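VAPBC49 (Mycobacterium tuberculosis, PDB 5AF3) is possibly the antitoxin of a type II toxin-antitoxin system, with VapC45 as its cognate toxin. Local coordinates at residues A83-A87 with I156-Y160; G119-W124 with Q150-K154. All blocks are in the same frame, centred on the assembly; numbering follows the deposited sequence.

Contact 1 (A83-A87 with I156-Y160); sequences AFRRA and IVEHY
This is helix-helix packing: 83-87, at the C-terminal part of helix 72-86 in the putative DNA-binding HTH domain, meets 156-160 in helix 155-161. The register is fixed by two close CA pairs, Ala83-Val157 at 5.8 Å and Ala87-Ile156 at 6.4 Å, spacings that the small alanines make possible. Apolar contacts join the alanines and Phe84 to 156-160. Ala83 CB meets Tyr160 CB at 3.6 Å, while Ala87 CB lies 3.9 Å from Ile156 CG2 and 3.7 Å from Val157 CG2. Phe84 (chi1 m) starts away from the partner but swings its ring end back, bringing CE1 to 3.8 Å from Val157 CG1. The polar component is a cation-pi stack: Arg86 (t, t, m for chi1 to chi3) lays its guanidinium over the Tyr160 ring (chi1 m), CZ 3.9 Å from the ring centroid and planes at 30°. The hydroxyl of that tyrosine hydrogen-bonds Asp237 of the second subunit, so the buried helix pair borders the dimer interface. Leu143 of helix 135-143 covers the Phe84-Val157 side.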
loop_
_atom_site.group_PDB
_atom_site.type_symbol
_atom_site.label_atom_id
_atom_site.label_comp_id
_atom_site.label_asym_id
_atom_site.label_seq_id
_atom_site.Cartn_x
_atom_site.Cartn_y
_atom_site.Cartn_z
ATOM N N ALA A 83 -3.939 -7.646 11.844
ATOM C CA ALA A 83 -3.507 -8.889 11.257
ATOM C C ALA A 83 -4.649 -9.886 11.415
ATOM O O ALA A 83 -4.902 -10.681 10.490
ATOM C CB ALA A 83 -2.249 -9.428 11.935
ATOM N N PHE A 84 -5.330 -9.836 12.571
ATOM C CA PHE A 84 -6.518 -10.686 12.784
ATOM C C PHE A 84 -7.615 -10.325 11.746
ATOM O O PHE A 84 -8.206 -11.221 11.103
ATOM C CB PHE A 84 -7.094 -10.557 14.219
ATOM C CG PHE A 84 -6.203 -11.113 15.302
ATOM C CD1 PHE A 84 -5.001 -11.770 15.023
ATOM C CD2 PHE A 84 -6.600 -10.970 16.644
ATOM C CE1 PHE A 84 -4.200 -12.246 16.073
ATOM C CE2 PHE A 84 -5.807 -11.450 17.686
ATOM C CZ PHE A 84 -4.619 -12.069 17.403
ATOM N N ARG A 85 -7.833 -9.037 11.551
ATOM C CA ARG A 85 -8.867 -8.519 10.647
ATOM C C ARG A 85 -8.574 -8.953 9.217
ATOM O O ARG A 85 -9.456 -9.447 8.529
ATOM C CB ARG A 85 -8.914 -7.001 10.706
ATOM C CG ARG A 85 -10.035 -6.365 9.871
ATOM C CD ARG A 85 -10.021 -4.859 10.006
ATOM N NE ARG A 85 -8.929 -4.308 9.227
ATOM C CZ ARG A 85 -9.067 -3.649 8.080
ATOM N NH1 ARG A 85 -10.272 -3.406 7.566
ATOM N NH2 ARG A 85 -7.984 -3.198 7.475
ATOM N N ARG A 86 -7.323 -8.782 8.787
ATOM C CA ARG A 86 -6.856 -9.246 7.473
ATOM C C ARG A 86 -7.120 -10.726 7.236
ATOM O O ARG A 86 -7.432 -11.136 6.106
ATOM C CB ARG A 86 -5.347 -8.986 7.346
ATOM C CG ARG A 86 -4.770 -9.143 5.950
ATOM C CD ARG A 86 -3.274 -8.742 5.965
ATOM N NE ARG A 86 -3.065 -7.333 6.268
ATOM C CZ ARG A 86 -2.460 -6.839 7.363
ATOM N NH1 ARG A 86 -2.009 -7.617 8.342
ATOM N NH2 ARG A 86 -2.323 -5.534 7.494
ATOM N N ALA A 87 -7.059 -11.526 8.301
ATOM C CA ALA A 87 -7.237 -12.975 8.207
ATOM C C ALA A 87 -8.699 -13.408 8.026
ATOM O O ALA A 87 -8.976 -14.608 7.812
ATOM C CB ALA A 87 -6.626 -13.673 9.414
ATOM N N ILE A 156 -1.123 -16.909 7.625
ATOM C CA ILE A 156 -1.475 -15.544 7.231
ATOM C C ILE A 156 -1.443 -14.598 8.449
ATOM O O ILE A 156 -1.135 -13.421 8.317
ATOM C CB ILE A 156 -2.861 -15.465 6.491
ATOM C CG1 ILE A 156 -3.076 -14.063 5.875
ATOM C CG2 ILE A 156 -4.082 -15.811 7.421
ATOM C CD1 ILE A 156 -4.442 -13.924 5.104
ATOM N N VAL A 157 -1.730 -15.136 9.637
ATOM C CA VAL A 157 -1.595 -14.388 10.915
ATOM C C VAL A 157 -0.115 -14.397 11.373
ATOM O O VAL A 157 0.434 -13.321 11.726
ATOM C CB VAL A 157 -2.515 -14.989 12.029
ATOM C CG1 VAL A 157 -2.353 -14.197 13.372
ATOM C CG2 VAL A 157 -3.974 -14.923 11.602
ATOM N N GLU A 158 0.497 -15.581 11.402
ATOM C CA GLU A 158 1.922 -15.718 11.812
ATOM C C GLU A 158 2.836 -14.754 11.076
ATOM O O GLU A 158 3.705 -14.120 11.698
ATOM C CB GLU A 158 2.448 -17.120 11.562
ATOM C CG GLU A 158 2.148 -18.089 12.633
ATOM C CD GLU A 158 2.946 -19.375 12.469
ATOM O OE1 GLU A 158 3.440 -19.670 11.347
ATOM O OE2 GLU A 158 3.054 -20.095 13.474
ATOM N N HIS A 159 2.655 -14.642 9.762
ATOM C CA HIS A 159 3.458 -13.678 8.947
ATOM C C HIS A 159 3.520 -12.280 9.579
ATOM O O HIS A 159 4.600 -11.651 9.636
ATOM C CB HIS A 159 2.918 -13.628 7.504
ATOM C CG HIS A 159 3.439 -12.492 6.663
ATOM N ND1 HIS A 159 4.776 -12.329 6.361
ATOM C CD2 HIS A 159 2.789 -11.472 6.051
ATOM C CE1 HIS A 159 4.926 -11.265 5.590
ATOM N NE2 HIS A 159 3.736 -10.729 5.384
ATOM N N TYR A 160 2.397 -11.776 10.067
ATOM C CA TYR A 160 2.442 -10.487 10.742
ATOM C C TYR A 160 3.044 -10.517 12.157
ATOM O O TYR A 160 3.738 -9.578 12.549
ATOM C CB TYR A 160 1.073 -9.822 10.729
ATOM C CG TYR A 160 0.700 -9.570 9.284
ATOM C CD1 TYR A 160 1.203 -8.461 8.618
ATOM C CD2 TYR A 160 -0.071 -10.492 8.567
ATOM C CE1 TYR A 160 0.935 -8.265 7.255
ATOM C CE2 TYR A 160 -0.348 -10.313 7.207
ATOM C CZ TYR A 160 0.155 -9.198 6.563
ATOM O OH TYR A 160 -0.098 -8.983 5.218
#

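Contact 2 (G119-W124 with Q150-K154); sequences GAEVLW and QYVFK
A helix rests across one strand of a beta-hairpin. Segment 119-124, within helix 115-130, retains the backbone bonds Leu123 N to Gly119 O and Trp124 N to Ala120 O, both 2.9 Å; strand 150-153 is extended. The short axes approach to 6.9 Å with an angle of 118° between their N-to-C directions. Ala120 and Val152 mark the closest backbone approach, their CA atoms 5.1 Å apart. There the alanine methyl is the bump and the strand backbone the floor of the hollow: Ala120 CB sits 3.6 Å from both Val152 CA and Phe153 N, and 3.8 Å from Tyr151 O. The Phe153 ring (chi1 m) walls this hollow, presenting a face to the methyl. Its tip reaches Gly119, with CZ 3.9 Å from Gly119 C; an ideal CB on that glycine would lie 2.9 Å from Phe153 CZ and clash. Leu123 CD1 fills in against the ring, 3.9 Å from Phe153 CE1. At the more exposed end, Trp124 (chi1 t) and Tyr151 (chi1 m) form an offset stack, the indole five-membered ring and the phenol having centroids 4.2 Å apart and planes at 27°. Helices 95-105, 115-130 and 135-143 followed by the hairpin are consistent with a winged-helix arrangement. Strand 144-147 pairs antiparallel with 150-153 and lends Ile144 to Ala120 and Trp124, helices 95-105 and 135-143 pack against Leu123, and helix 155-161 receives Phe153.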
loop_
_atom_site.group_PDB
_atom_site.type_symbol
_atom_site.label_atom_id
_atom_site.label_comp_id
_atom_site.label_asym_id
_atom_site.label_seq_id
_atom_site.Cartn_x
_atom_site.Cartn_y
_atom_site.Cartn_z
ATOM N N GLY A 119 -0.355 -18.580 21.981
ATOM C CA GLY A 119 -1.697 -18.057 21.795
ATOM C C GLY A 119 -2.708 -19.025 21.171
ATOM O O GLY A 119 -3.862 -19.025 21.579
ATOM N N ALA A 120 -2.287 -19.828 20.202
ATOM C CA ALA A 120 -3.243 -20.675 19.446
ATOM C C ALA A 120 -3.875 -21.671 20.424
ATOM O O ALA A 120 -5.090 -21.817 20.451
ATOM C CB ALA A 120 -2.551 -21.431 18.341
ATOM N N GLU A 121 -3.023 -22.325 21.226
ATOM C CA GLU A 121 -3.489 -23.314 22.216
ATOM C C GLU A 121 -4.380 -22.669 23.262
ATOM O O GLU A 121 -5.446 -23.211 23.573
ATOM C CB GLU A 121 -2.310 -24.073 22.835
ATOM C CG GLU A 121 -2.713 -25.144 23.830
ATOM C CD GLU A 121 -1.512 -25.782 24.534
ATOM O OE1 GLU A 121 -0.353 -25.590 24.076
ATOM O OE2 GLU A 121 -1.734 -26.470 25.564
ATOM N N VAL A 122 -3.995 -21.487 23.772
ATOM C CA VAL A 122 -4.849 -20.750 24.711
ATOM C C VAL A 122 -6.240 -20.440 24.100
ATOM O O VAL A 122 -7.305 -20.637 24.721
ATOM C CB VAL A 122 -4.122 -19.421 25.217
ATOM C CG1 VAL A 122 -5.058 -18.542 25.964
ATOM C CG2 VAL A 122 -2.851 -19.769 26.075
ATOM N N LEU A 123 -6.244 -19.957 22.861
ATOM C CA LEU A 123 -7.512 -19.608 22.236
ATOM C C LEU A 123 -8.392 -20.815 21.956
ATOM O O LEU A 123 -9.600 -20.758 22.076
ATOM C CB LEU A 123 -7.237 -18.860 20.931
ATOM C CG LEU A 123 -6.766 -17.424 21.205
ATOM C CD1 LEU A 123 -6.123 -16.939 19.873
ATOM C CD2 LEU A 123 -7.854 -16.496 21.699
ATOM N N TRP A 124 -7.764 -21.888 21.522
ATOM C CA TRP A 124 -8.485 -23.136 21.302
ATOM C C TRP A 124 -9.316 -23.528 22.555
ATOM O O TRP A 124 -10.531 -23.763 22.455
ATOM C CB TRP A 124 -7.505 -24.221 20.887
ATOM C CG TRP A 124 -8.119 -25.540 20.881
ATOM C CD1 TRP A 124 -9.170 -25.947 20.116
ATOM C CD2 TRP A 124 -7.752 -26.654 21.701
ATOM N NE1 TRP A 124 -9.476 -27.260 20.398
ATOM C CE2 TRP A 124 -8.626 -27.715 21.373
ATOM C CE3 TRP A 124 -6.769 -26.857 22.689
ATOM C CZ2 TRP A 124 -8.538 -28.971 21.980
ATOM C CZ3 TRP A 124 -6.685 -28.103 23.295
ATOM C CH2 TRP A 124 -7.568 -29.145 22.933
ATOM N N GLN A 150 -2.287 -30.762 16.136
ATOM C CA GLN A 150 -2.497 -29.693 17.123
ATOM C C GLN A 150 -2.934 -28.397 16.438
ATOM O O GLN A 150 -2.703 -28.220 15.240
ATOM C CB GLN A 150 -1.232 -29.447 17.945
ATOM C CG GLN A 150 -0.063 -28.906 17.139
ATOM C CD GLN A 150 1.068 -28.381 18.006
ATOM O OE1 GLN A 150 1.057 -28.545 19.223
ATOM N NE2 GLN A 150 2.052 -27.736 17.377
ATOM N N TYR A 151 -3.552 -27.500 17.199
ATOM C CA TYR A 151 -3.981 -26.210 16.647
ATOM C C TYR A 151 -2.851 -25.202 16.687
ATOM O O TYR A 151 -2.133 -25.110 17.669
ATOM C CB TYR A 151 -5.208 -25.665 17.380
ATOM C CG TYR A 151 -6.430 -26.502 17.115
ATOM C CD1 TYR A 151 -7.142 -26.390 15.921
ATOM C CD2 TYR A 151 -6.835 -27.457 18.040
ATOM C CE1 TYR A 151 -8.256 -27.172 15.682
ATOM C CE2 TYR A 151 -7.937 -28.237 17.816
ATOM C CZ TYR A 151 -8.648 -28.108 16.639
ATOM O OH TYR A 151 -9.761 -28.927 16.452
ATOM N N VAL A 152 -2.709 -24.441 15.609
ATOM C CA VAL A 152 -1.667 -23.426 15.490
ATOM C C VAL A 152 -2.285 -22.196 14.805
ATOM O O VAL A 152 -3.320 -22.312 14.144
ATOM C CB VAL A 152 -0.467 -23.913 14.615
ATOM C CG1 VAL A 152 0.216 -25.142 15.216
ATOM C CG2 VAL A 152 -0.919 -24.185 13.160
ATOM N N PHE A 153 -1.629 -21.050 14.898
ATOM C CA PHE A 153 -2.097 -19.893 14.127
ATOM C C PHE A 153 -1.939 -20.140 12.627
ATOM O O PHE A 153 -0.962 -20.736 12.193
ATOM C CB PHE A 153 -1.303 -18.640 14.470
ATOM C CG PHE A 153 -1.739 -17.965 15.730
ATOM C CD1 PHE A 153 -3.016 -17.411 15.854
ATOM C CD2 PHE A 153 -0.825 -17.838 16.802
ATOM C CE1 PHE A 153 -3.413 -16.750 17.033
ATOM C CE2 PHE A 153 -1.197 -17.160 17.978
ATOM C CZ PHE A 153 -2.474 -16.625 18.117
ATOM N N LYS A 154 -2.945 -19.722 11.842
ATOM C CA LYS A 154 -2.805 -19.696 10.389
ATOM C C LYS A 154 -1.562 -18.881 10.022
ATOM O O LYS A 154 -1.256 -17.867 10.669
ATOM C CB LYS A 154 -4.027 -18.997 9.788
ATOM C CG LYS A 154 -5.340 -19.755 9.981
ATOM C CD LYS A 154 -6.485 -18.967 9.383
ATOM C CE LYS A 154 -7.789 -19.717 9.602
ATOM N NZ LYS A 154 -8.947 -18.864 9.195
#

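After its N-terminal helices and strands, the chain reaches helix 72-86, whose C-terminal part supplies segment 83-87 as part of a putative DNA-binding HTH domain. It then runs through helix 95-105 to helix 115-130, the first side of contact 2, and on through helix 135-143 into the hairpin 144-153. Strand 150-153 closes the inner loop by returning to helix 115-130. Directly afterwards helix 155-161 meets segment 83-87, closing the outer loop; along the chain, contact 2 lies within the span of contact 1. Their centres lie about 13 Å apart, and they touch where Glu158 CG packs 3.9 Å from Phe153 CB. Consecutive strand and helix thereby tie the hairpin to helices 115-130 and 72-86.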